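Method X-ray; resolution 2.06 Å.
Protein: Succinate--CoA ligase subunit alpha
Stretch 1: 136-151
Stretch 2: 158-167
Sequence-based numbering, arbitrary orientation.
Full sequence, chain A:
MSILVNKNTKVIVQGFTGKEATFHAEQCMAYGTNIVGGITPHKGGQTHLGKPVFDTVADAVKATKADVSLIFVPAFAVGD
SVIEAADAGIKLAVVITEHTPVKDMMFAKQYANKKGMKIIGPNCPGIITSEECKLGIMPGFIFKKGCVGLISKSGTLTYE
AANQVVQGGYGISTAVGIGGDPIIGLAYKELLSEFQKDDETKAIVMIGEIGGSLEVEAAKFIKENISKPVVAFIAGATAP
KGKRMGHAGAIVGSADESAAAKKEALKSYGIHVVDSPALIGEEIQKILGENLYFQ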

# COMPACT_ATOMS: atom_id res chain seq x y z
N GLY A 136 1.08 9.04 -19.44
CA GLY A 136 0.26 8.40 -18.45
C GLY A 136 -1.21 8.51 -18.78
O GLY A 136 -1.58 8.59 -19.96
N ILE A 137 -2.02 8.44 -17.72
CA ILE A 137 -3.44 8.15 -17.80
C ILE A 137 -4.26 9.34 -17.30
O ILE A 137 -5.48 9.23 -17.08
CB ILE A 137 -3.78 6.88 -16.99
CG1 ILE A 137 -3.53 7.09 -15.49
CG2 ILE A 137 -3.06 5.65 -17.54
CD1 ILE A 137 -4.05 5.94 -14.61
N MET A 138 -3.62 10.50 -17.10
CA MET A 138 -4.38 11.64 -16.58
C MET A 138 -5.24 12.27 -17.69
O MET A 138 -4.85 12.28 -18.86
CB MET A 138 -3.47 12.69 -15.96
CG MET A 138 -2.53 13.36 -16.93
SD MET A 138 -1.20 12.26 -17.53
CE MET A 138 -0.26 12.15 -16.01
N PRO A 139 -6.41 12.86 -17.33
CA PRO A 139 -7.26 13.61 -18.26
C PRO A 139 -6.63 14.96 -18.64
O PRO A 139 -6.55 15.90 -17.83
CB PRO A 139 -8.56 13.81 -17.49
CG PRO A 139 -8.12 13.84 -16.01
CD PRO A 139 -6.98 12.84 -15.96
N GLY A 140 -6.15 15.02 -19.89
CA GLY A 140 -5.36 16.17 -20.36
C GLY A 140 -6.06 17.51 -20.18
O GLY A 140 -5.45 18.52 -19.81
N PHE A 141 -7.37 17.53 -20.41
CA PHE A 141 -8.09 18.81 -20.55
C PHE A 141 -8.25 19.48 -19.17
O PHE A 141 -8.44 20.66 -19.09
CB PHE A 141 -9.41 18.57 -21.27
CG PHE A 141 -10.46 18.01 -20.34
CD1 PHE A 141 -10.57 16.63 -20.13
CD2 PHE A 141 -11.28 18.86 -19.59
CE1 PHE A 141 -11.54 16.12 -19.27
CE2 PHE A 141 -12.23 18.34 -18.72
CZ PHE A 141 -12.34 16.98 -18.55
N ILE A 142 -8.14 18.74 -18.06
CA ILE A 142 -8.22 19.33 -16.73
C ILE A 142 -7.04 20.27 -16.50
O ILE A 142 -7.12 21.26 -15.73
CB ILE A 142 -8.24 18.19 -15.69
CG1 ILE A 142 -9.49 17.32 -15.84
CG2 ILE A 142 -8.07 18.74 -14.28
CD1 ILE A 142 -10.78 18.09 -15.61
N PHE A 143 -5.89 19.96 -17.13
CA PHE A 143 -4.63 20.65 -16.91
C PHE A 143 -4.51 21.83 -17.87
O PHE A 143 -4.05 21.67 -19.00
CB PHE A 143 -3.45 19.68 -17.01
CG PHE A 143 -3.47 18.67 -15.88
CD1 PHE A 143 -2.80 18.93 -14.70
CD2 PHE A 143 -4.27 17.54 -15.95
CE1 PHE A 143 -2.88 18.05 -13.63
CE2 PHE A 143 -4.30 16.63 -14.91
CZ PHE A 143 -3.63 16.91 -13.74
N LYS A 144 -4.94 23.01 -17.42
CA LYS A 144 -4.74 24.27 -18.14
C LYS A 144 -3.43 24.89 -17.68
O LYS A 144 -3.10 24.86 -16.52
CB LYS A 144 -5.88 25.26 -17.90
CG LYS A 144 -7.24 24.79 -18.40
CD LYS A 144 -7.24 24.33 -19.85
CE LYS A 144 -8.62 23.98 -20.39
NZ LYS A 144 -8.50 22.85 -21.34
N LYS A 145 -2.72 25.48 -18.62
CA LYS A 145 -1.37 25.98 -18.35
C LYS A 145 -1.41 27.09 -17.31
O LYS A 145 -2.29 27.93 -17.35
CB LYS A 145 -0.72 26.48 -19.63
CG LYS A 145 0.75 26.85 -19.51
CD LYS A 145 1.32 27.42 -20.81
CE LYS A 145 2.83 27.40 -20.85
NZ LYS A 145 3.31 26.02 -21.12
N GLY A 146 -0.45 27.06 -16.37
CA GLY A 146 -0.29 28.12 -15.40
C GLY A 146 0.99 27.97 -14.61
O GLY A 146 1.90 27.26 -15.02
N CYS A 147 1.04 28.62 -13.45
CA CYS A 147 2.28 28.79 -12.71
C CYS A 147 2.33 27.87 -11.47
O CYS A 147 3.24 28.03 -10.65
CB CYS A 147 2.44 30.26 -12.31
SG CYS A 147 1.23 30.80 -11.06
N VAL A 148 1.37 26.92 -11.31
CA VAL A 148 1.36 26.04 -10.11
C VAL A 148 1.88 24.64 -10.46
O VAL A 148 1.35 23.96 -11.30
CB VAL A 148 -0.03 25.99 -9.45
CG1 VAL A 148 -0.00 25.16 -8.18
CG2 VAL A 148 -0.52 27.40 -9.14
N GLY A 149 2.95 24.23 -9.77
CA GLY A 149 3.47 22.87 -9.85
C GLY A 149 2.68 21.96 -8.92
O GLY A 149 2.11 22.45 -7.90
N LEU A 150 2.64 20.67 -9.24
CA LEU A 150 1.85 19.68 -8.47
C LEU A 150 2.69 18.40 -8.29
O LEU A 150 3.19 17.88 -9.27
CB LEU A 150 0.63 19.43 -9.35
CG LEU A 150 -0.65 18.86 -8.77
CD1 LEU A 150 -0.82 19.12 -7.29
CD2 LEU A 150 -1.83 19.41 -9.57
N ILE A 151 2.82 17.91 -7.06
CA ILE A 151 3.46 16.64 -6.77
C ILE A 151 2.49 15.83 -5.93
O ILE A 151 2.07 16.33 -4.92
CB ILE A 151 4.78 16.83 -6.00
CG1 ILE A 151 5.72 17.84 -6.67
CG2 ILE A 151 5.48 15.49 -5.78
CD1 ILE A 151 6.71 18.44 -5.70
N THR A 158 -5.28 14.22 -7.41
CA THR A 158 -4.46 15.15 -8.15
C THR A 158 -5.31 15.97 -9.15
O THR A 158 -5.09 17.17 -9.33
CB THR A 158 -3.36 14.40 -8.92
OG1 THR A 158 -2.62 13.50 -8.08
CG2 THR A 158 -2.42 15.37 -9.59
N TYR A 159 -6.28 15.32 -9.79
CA TYR A 159 -7.12 15.97 -10.79
C TYR A 159 -8.05 16.94 -10.06
O TYR A 159 -8.30 18.05 -10.53
CB TYR A 159 -7.91 14.94 -11.63
CG TYR A 159 -7.11 13.74 -12.13
CD1 TYR A 159 -5.74 13.80 -12.31
CD2 TYR A 159 -7.73 12.53 -12.36
CE1 TYR A 159 -5.01 12.68 -12.71
CE2 TYR A 159 -7.02 11.40 -12.76
CZ TYR A 159 -5.65 11.46 -12.91
OH TYR A 159 -4.96 10.35 -13.32
N GLU A 160 -8.58 16.49 -8.92
CA GLU A 160 -9.42 17.32 -8.06
C GLU A 160 -8.64 18.59 -7.69
O GLU A 160 -9.19 19.70 -7.76
CB GLU A 160 -9.86 16.55 -6.82
CG GLU A 160 -10.58 17.36 -5.77
CD GLU A 160 -11.87 18.03 -6.21
OE1 GLU A 160 -12.58 17.43 -7.04
OE2 GLU A 160 -12.15 19.18 -5.74
N ALA A 161 -7.38 18.45 -7.27
CA ALA A 161 -6.55 19.62 -6.86
C ALA A 161 -6.30 20.53 -8.07
O ALA A 161 -6.50 21.76 -8.00
CB ALA A 161 -5.27 19.17 -6.23
N ALA A 162 -5.93 19.91 -9.20
CA ALA A 162 -5.63 20.66 -10.40
C ALA A 162 -6.86 21.48 -10.81
O ALA A 162 -6.78 22.65 -11.14
CB ALA A 162 -5.18 19.75 -11.52
N ASN A 163 -8.03 20.84 -10.73
CA ASN A 163 -9.26 21.47 -11.14
C ASN A 163 -9.57 22.65 -10.22
O ASN A 163 -10.05 23.72 -10.72
CB ASN A 163 -10.40 20.45 -11.22
CG ASN A 163 -11.53 20.92 -12.09
OD1 ASN A 163 -11.28 21.46 -13.16
ND2 ASN A 163 -12.76 20.76 -11.61
N GLN A 164 -9.36 22.49 -8.90
CA GLN A 164 -9.59 23.59 -7.97
C GLN A 164 -8.67 24.78 -8.33
O GLN A 164 -9.02 25.98 -8.21
CB GLN A 164 -9.36 23.17 -6.52
CG GLN A 164 -10.41 22.23 -5.96
CD GLN A 164 -9.99 21.82 -4.57
OE1 GLN A 164 -9.22 22.53 -3.94
NE2 GLN A 164 -10.46 20.67 -4.08
N VAL A 165 -7.45 24.48 -8.75
CA VAL A 165 -6.51 25.55 -9.02
C VAL A 165 -6.95 26.28 -10.30
O VAL A 165 -6.86 27.51 -10.37
CB VAL A 165 -5.09 25.00 -9.13
CG1 VAL A 165 -4.15 26.02 -9.75
CG2 VAL A 165 -4.57 24.53 -7.78
N VAL A 166 -7.40 25.53 -11.32
CA VAL A 166 -7.84 26.13 -12.58
C VAL A 166 -9.11 26.96 -12.33
O VAL A 166 -9.14 28.12 -12.71
CB VAL A 166 -8.04 25.07 -13.67
CG1 VAL A 166 -8.69 25.63 -14.94
CG2 VAL A 166 -6.74 24.38 -14.01
N GLN A 167 -10.09 26.41 -11.61
CA GLN A 167 -11.33 27.12 -11.27
C GLN A 167 -11.00 28.39 -10.47
O GLN A 167 -11.75 29.33 -10.49
CB GLN A 167 -12.33 26.32 -10.42
CG GLN A 167 -12.91 25.02 -11.00
CD GLN A 167 -13.19 25.06 -12.47
OE1 GLN A 167 -13.58 26.09 -13.01
NE2 GLN A 167 -13.05 23.92 -13.14
O HOH W 1 -9.58 22.21 -14.85

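No direct hydrogen bond joins the loop and strand of 136-151 to the helix of 158-167; the contact, which buries 617 Å² summed over both sides, rests on apolar packing, one CH-pi interaction and a bridging water.

The CH-pi interaction belongs to Tyr159, the helix residue most covered by the other stretch, which supplies a broad ring. Its CA-to-CB bond points sideways, but with chi1 near -45° (m) the ring end comes nearer to the loop, where Pro139 CD lies 3.5 Å from the Tyr159 ring centroid and only 11° off the normal. Proline suits this place because its compact ring carries a CD bonded to the backbone nitrogen, whose C-H is slightly polarized and sits over the aromatic face.

Apolar packing continues along the helix. Met138 CB packs 3.6 Å from Tyr159 CE1, while the rest of the methionine side chain leads away. Phe143 starts with its CA-to-CB bond pointing away, but its ring returns: CE1 comes within 3.6 Å of Ala162 CB, and Tyr159 CD1 sits at the ring's edge, 4.0 Å from Phe143 CZ. Ala162, pointing toward the other stretch, presents just a methyl group, which leaves room for this ring, for Leu150, whose CD2 fills buried space 3.9 Å from Ala162 CB, and for Ile142, a buried branched aliphatic residue that lays CG2 4.1 Å from the same atom. The strand runs nearly antiparallel to the helix (168°), and its alternation directs Val148 and Leu150 toward it. Val148 CG2 meets Val165 CG1 at 3.9 Å, a match of compact branched side chains. At the exposed margin, the aliphatic part of Lys144 covers Val166 (CG to CG1, 3.8 Å), while its NZ hydrogen-bonds Phe141 O at 3.1 Å.

The polar link is water 1, which donates to Ile142 O at 2.8 Å and to Asn163 OD1 at 2.5 Å. Asparagine suits this partly exposed position: its carbonyl oxygen accepts from the water and, weakly, from Gln167 NE2 at 3.0 Å from Asn163 OD1.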